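Local coordinates for protein glucokinase (Streptomyces griseus, PDB 3VGM) that probably phosphorylates D-glucose at the expense of ATP, giving D-glucose 6-phosphate and ADP, as a glucokinase of the ROK family, at residues L3-D8 / A16-E21; G11-A16 / T28-T33. All coordinates share one frame; numbering follows the deposited sequence.

Contact 1: L3-D8 / A16-E21; sequences LTIGVD and AGVVDE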
# COMPACT_ATOMS: atom_id res chain seq x y z
N LEU A 3 27.85 33.53 -25.83
CA LEU A 3 27.56 32.11 -26.06
C LEU A 3 28.13 31.22 -24.97
O LEU A 3 29.24 31.47 -24.47
CB LEU A 3 28.15 31.68 -27.40
CG LEU A 3 27.68 32.48 -28.62
CD1 LEU A 3 28.44 31.97 -29.85
CD2 LEU A 3 26.17 32.36 -28.82
N THR A 4 27.37 30.19 -24.60
CA THR A 4 27.87 29.19 -23.68
C THR A 4 27.59 27.80 -24.26
O THR A 4 26.86 27.68 -25.24
CB THR A 4 27.20 29.30 -22.28
OG1 THR A 4 25.78 29.20 -22.44
CG2 THR A 4 27.52 30.66 -21.64
N ILE A 5 28.20 26.78 -23.67
CA ILE A 5 27.94 25.41 -24.08
C ILE A 5 27.13 24.68 -23.00
O ILE A 5 27.41 24.84 -21.83
CB ILE A 5 29.26 24.68 -24.39
CG1 ILE A 5 29.72 25.07 -25.80
CG2 ILE A 5 29.10 23.15 -24.28
CD1 ILE A 5 30.98 24.41 -26.25
N GLY A 6 26.14 23.89 -23.41
CA GLY A 6 25.46 22.99 -22.49
C GLY A 6 25.85 21.57 -22.81
O GLY A 6 26.07 21.22 -23.98
N VAL A 7 25.97 20.74 -21.78
CA VAL A 7 26.32 19.34 -21.95
C VAL A 7 25.23 18.50 -21.31
O VAL A 7 24.80 18.78 -20.19
CB VAL A 7 27.71 18.99 -21.30
CG1 VAL A 7 28.06 17.50 -21.48
CG2 VAL A 7 28.81 19.84 -21.90
N ASP A 8 24.76 17.50 -22.05
CA ASP A 8 23.80 16.51 -21.55
C ASP A 8 24.53 15.17 -21.48
O ASP A 8 24.98 14.65 -22.49
CB ASP A 8 22.60 16.45 -22.52
CG ASP A 8 21.48 15.52 -22.05
OD1 ASP A 8 21.76 14.37 -21.64
OD2 ASP A 8 20.30 15.93 -22.11
N ALA A 16 27.00 17.91 -26.56
CA ALA A 16 27.32 19.27 -26.16
C ALA A 16 26.82 20.19 -27.28
O ALA A 16 26.85 19.81 -28.45
CB ALA A 16 28.82 19.46 -25.95
N GLY A 17 26.33 21.36 -26.92
CA GLY A 17 25.81 22.31 -27.89
C GLY A 17 26.14 23.73 -27.49
O GLY A 17 26.10 24.08 -26.31
N VAL A 18 26.49 24.56 -28.47
CA VAL A 18 26.63 26.00 -28.26
C VAL A 18 25.24 26.61 -28.27
O VAL A 18 24.46 26.36 -29.20
CB VAL A 18 27.49 26.64 -29.35
CG1 VAL A 18 27.40 28.16 -29.31
CG2 VAL A 18 28.93 26.16 -29.19
N VAL A 19 24.94 27.40 -27.23
CA VAL A 19 23.60 27.96 -27.05
C VAL A 19 23.67 29.48 -26.90
O VAL A 19 24.48 30.00 -26.12
CB VAL A 19 22.92 27.37 -25.80
CG1 VAL A 19 21.46 27.89 -25.64
CG2 VAL A 19 22.93 25.81 -25.86
N ASP A 20 22.84 30.20 -27.65
CA ASP A 20 22.84 31.65 -27.52
C ASP A 20 21.95 32.17 -26.37
O ASP A 20 21.39 31.39 -25.61
CB ASP A 20 22.59 32.34 -28.88
CG ASP A 20 21.12 32.36 -29.30
OD1 ASP A 20 20.88 32.79 -30.45
OD2 ASP A 20 20.20 32.00 -28.53
N GLU A 21 21.84 33.50 -26.24
CA GLU A 21 21.15 34.10 -25.11
C GLU A 21 19.64 33.92 -25.19
O GLU A 21 18.95 34.08 -24.19
CB GLU A 21 21.51 35.60 -24.99
CG GLU A 21 22.92 35.80 -24.51
CD GLU A 21 23.42 37.23 -24.62
OE1 GLU A 21 24.25 37.61 -23.76
OE2 GLU A 21 23.02 37.96 -25.57
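Ile-5 holds CG1 beside its backbone N (chi1 -80°), and Val-18, with CG1 anti to its own N (168°), leaves CG2 to meet it: Ile-5 CG1 lies 3.6 Å from Val-18 CG2, the two chains passing aslant. The other branch of Ile-5, CG2, rests 4.1 Å from Ala-16 CB. Leu-3 spreads its two methyls over the end of the pairing, CD1 at 4.0 Å from Val-18 CG1 and CD2 at 3.6 Å from Asp-20 CB; the carboxylate of Asp-20 turns off to a salt bridge with Arg-24. These groups sit on the first beta hairpin of the actin-like ATPase fold, its antiparallel strands gripped by two pairs of backbone bonds. Val-19 N reaches Thr-4 O at 2.8 Å and Thr-4 N returns to Val-19 O at a longer 3.3 Å; Gly-6 N to Gly-17 O measures 2.9 Å. An alanine in place of Ile-5 lacks CG1, CG2 and CD1, and would probably leave Val-18 CG2 without its neighbour and open a gap toward Val-48 and Ser-52 of helix 37-52. On the other face, Val-19 packs on Leu-303 and Ala-307 of helix 301-309, while Thr-4 OG1 is hydrogen-bonded to Ala-307 O.

Contact 2: G11-A16 / T28-T33; sequences GTKIAA and TFKVAT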
# COMPACT_ATOMS: atom_id res chain seq x y z
N GLY A 11 22.78 8.10 -20.90
CA GLY A 11 23.22 6.71 -20.70
C GLY A 11 23.97 6.14 -21.90
O GLY A 11 24.84 5.28 -21.73
N THR A 12 23.66 6.64 -23.10
CA THR A 12 24.23 6.14 -24.37
C THR A 12 25.12 7.17 -25.09
O THR A 12 26.19 6.85 -25.64
CB THR A 12 23.09 5.70 -25.32
OG1 THR A 12 22.46 4.54 -24.76
CG2 THR A 12 23.61 5.37 -26.71
N LYS A 13 24.67 8.43 -25.06
CA LYS A 13 25.40 9.52 -25.68
C LYS A 13 25.58 10.72 -24.75
O LYS A 13 24.77 10.95 -23.85
CB LYS A 13 24.71 9.92 -26.98
CG LYS A 13 23.28 10.35 -26.83
CD LYS A 13 22.72 10.98 -28.11
CE LYS A 13 21.68 12.05 -27.75
NZ LYS A 13 20.95 12.66 -28.92
N ILE A 14 26.68 11.44 -24.97
CA ILE A 14 26.96 12.73 -24.35
C ILE A 14 26.88 13.75 -25.48
O ILE A 14 27.58 13.62 -26.51
CB ILE A 14 28.36 12.73 -23.69
CG1 ILE A 14 28.41 11.71 -22.53
CG2 ILE A 14 28.75 14.14 -23.23
CD1 ILE A 14 29.84 11.38 -22.05
N ALA A 15 26.01 14.75 -25.32
CA ALA A 15 25.84 15.78 -26.35
C ALA A 15 26.25 17.13 -25.78
O ALA A 15 25.90 17.46 -24.63
CB ALA A 15 24.40 15.83 -26.81
N ALA A 16 27.00 17.91 -26.56
CA ALA A 16 27.32 19.27 -26.16
C ALA A 16 26.82 20.19 -27.28
O ALA A 16 26.85 19.81 -28.45
CB ALA A 16 28.82 19.46 -25.95
N THR A 28 25.82 21.21 -32.41
CA THR A 28 25.64 20.04 -31.52
C THR A 28 26.68 18.99 -31.91
O THR A 28 26.83 18.66 -33.09
CB THR A 28 24.22 19.43 -31.62
OG1 THR A 28 23.23 20.44 -31.40
CG2 THR A 28 24.02 18.32 -30.55
N PHE A 29 27.38 18.46 -30.91
CA PHE A 29 28.34 17.40 -31.17
C PHE A 29 28.10 16.31 -30.15
O PHE A 29 28.00 16.58 -28.95
CB PHE A 29 29.77 17.94 -31.09
CG PHE A 29 30.81 16.92 -31.43
CD1 PHE A 29 30.78 16.26 -32.67
CD2 PHE A 29 31.81 16.59 -30.52
CE1 PHE A 29 31.74 15.28 -32.98
CE2 PHE A 29 32.78 15.62 -30.82
CZ PHE A 29 32.74 14.97 -32.05
N LYS A 30 27.99 15.08 -30.64
CA LYS A 30 27.69 13.96 -29.77
C LYS A 30 28.86 12.99 -29.74
O LYS A 30 29.55 12.79 -30.76
CB LYS A 30 26.42 13.28 -30.25
CG LYS A 30 25.25 14.23 -30.44
CD LYS A 30 24.05 13.55 -31.01
CE LYS A 30 22.99 14.57 -31.37
NZ LYS A 30 21.73 13.84 -31.69
N VAL A 31 29.10 12.40 -28.57
CA VAL A 31 30.12 11.35 -28.39
C VAL A 31 29.49 10.18 -27.62
O VAL A 31 28.52 10.36 -26.85
CB VAL A 31 31.42 11.85 -27.68
CG1 VAL A 31 32.15 12.94 -28.50
CG2 VAL A 31 31.12 12.34 -26.28
N ALA A 32 30.03 8.98 -27.83
CA ALA A 32 29.49 7.81 -27.13
C ALA A 32 29.82 7.94 -25.66
O ALA A 32 30.92 8.37 -25.30
CB ALA A 32 30.08 6.51 -27.69
N THR A 33 28.87 7.59 -24.80
CA THR A 33 29.16 7.50 -23.37
C THR A 33 30.02 6.26 -23.14
O THR A 33 29.59 5.16 -23.44
CB THR A 33 27.89 7.37 -22.54
OG1 THR A 33 27.00 8.45 -22.84
CG2 THR A 33 28.24 7.38 -21.04
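Ile-14 and Val-31 exchange two backbone hydrogen bonds, Ile-14 N to Val-31 O and Val-31 N to Ile-14 O, both 2.8 Å, and the first is almost straight at 176°. Ala-16 and Phe-29, the next hydrogen-bonded pair, repeat the exchange two residues on, past the non-hydrogen-bonded pair Ala-15/Lys-30. At the other end Thr-33 N reaches Thr-12 O at 2.9 Å, but from above the carbonyl plane, 48° out of it, where the strand gives way to the turn. The hydroxyl of Thr-33 is hydrogen-bonded to Gly-10 O, which keeps OG1 close against the start of the strand, 3.6 Å from Ile-14 CG1; the two side chains cross at about a right angle. Ile-14 CB also sits 3.8 Å from Val-31 CG2, and both residues lean on Ala-43 of helix 37-52. On the face away from that helix, Lys-30 lays CG 4.1 Å from buried Ala-15 CB and extends outward. Lys-13 bends at its third torsion (-148°), its NZ only 3.1 Å from NZ of Lys-30, a meeting of like charges that is likely to be unfavourable. With helix 37-52 packed on the Ile-14 and Val-31 face, this is the outer beta hairpin of the mixed five-stranded sheet in an actin-like ATPase fold.

In the fold
Contacts 1 and 2 are successive hairpins built on one middle strand, 13-19, which pairs with 3-9 in contact 1 and with 25-32 in contact 2. Their segments alternate along the chain (3-8, 11-16, 16-21, 28-33), Ala-16 belongs to both, and their centres lie about 13 Å apart. A probable hydrogen bond from Asp-8 N to Ala-15 O, 2.8 Å, and the packing of Val-7 on Ile-14 join them directly. Strand 25-32 ends the sheet within the chain; on the far side of 3-9 follow the parallel strands 57-64 and 100-104. The turn between strands 3-9 and 13-19 comes near the bound glucose, Gly-11 lying about 9 Å from it, consistent with the phosphate-binding hairpin of actin-like kinases.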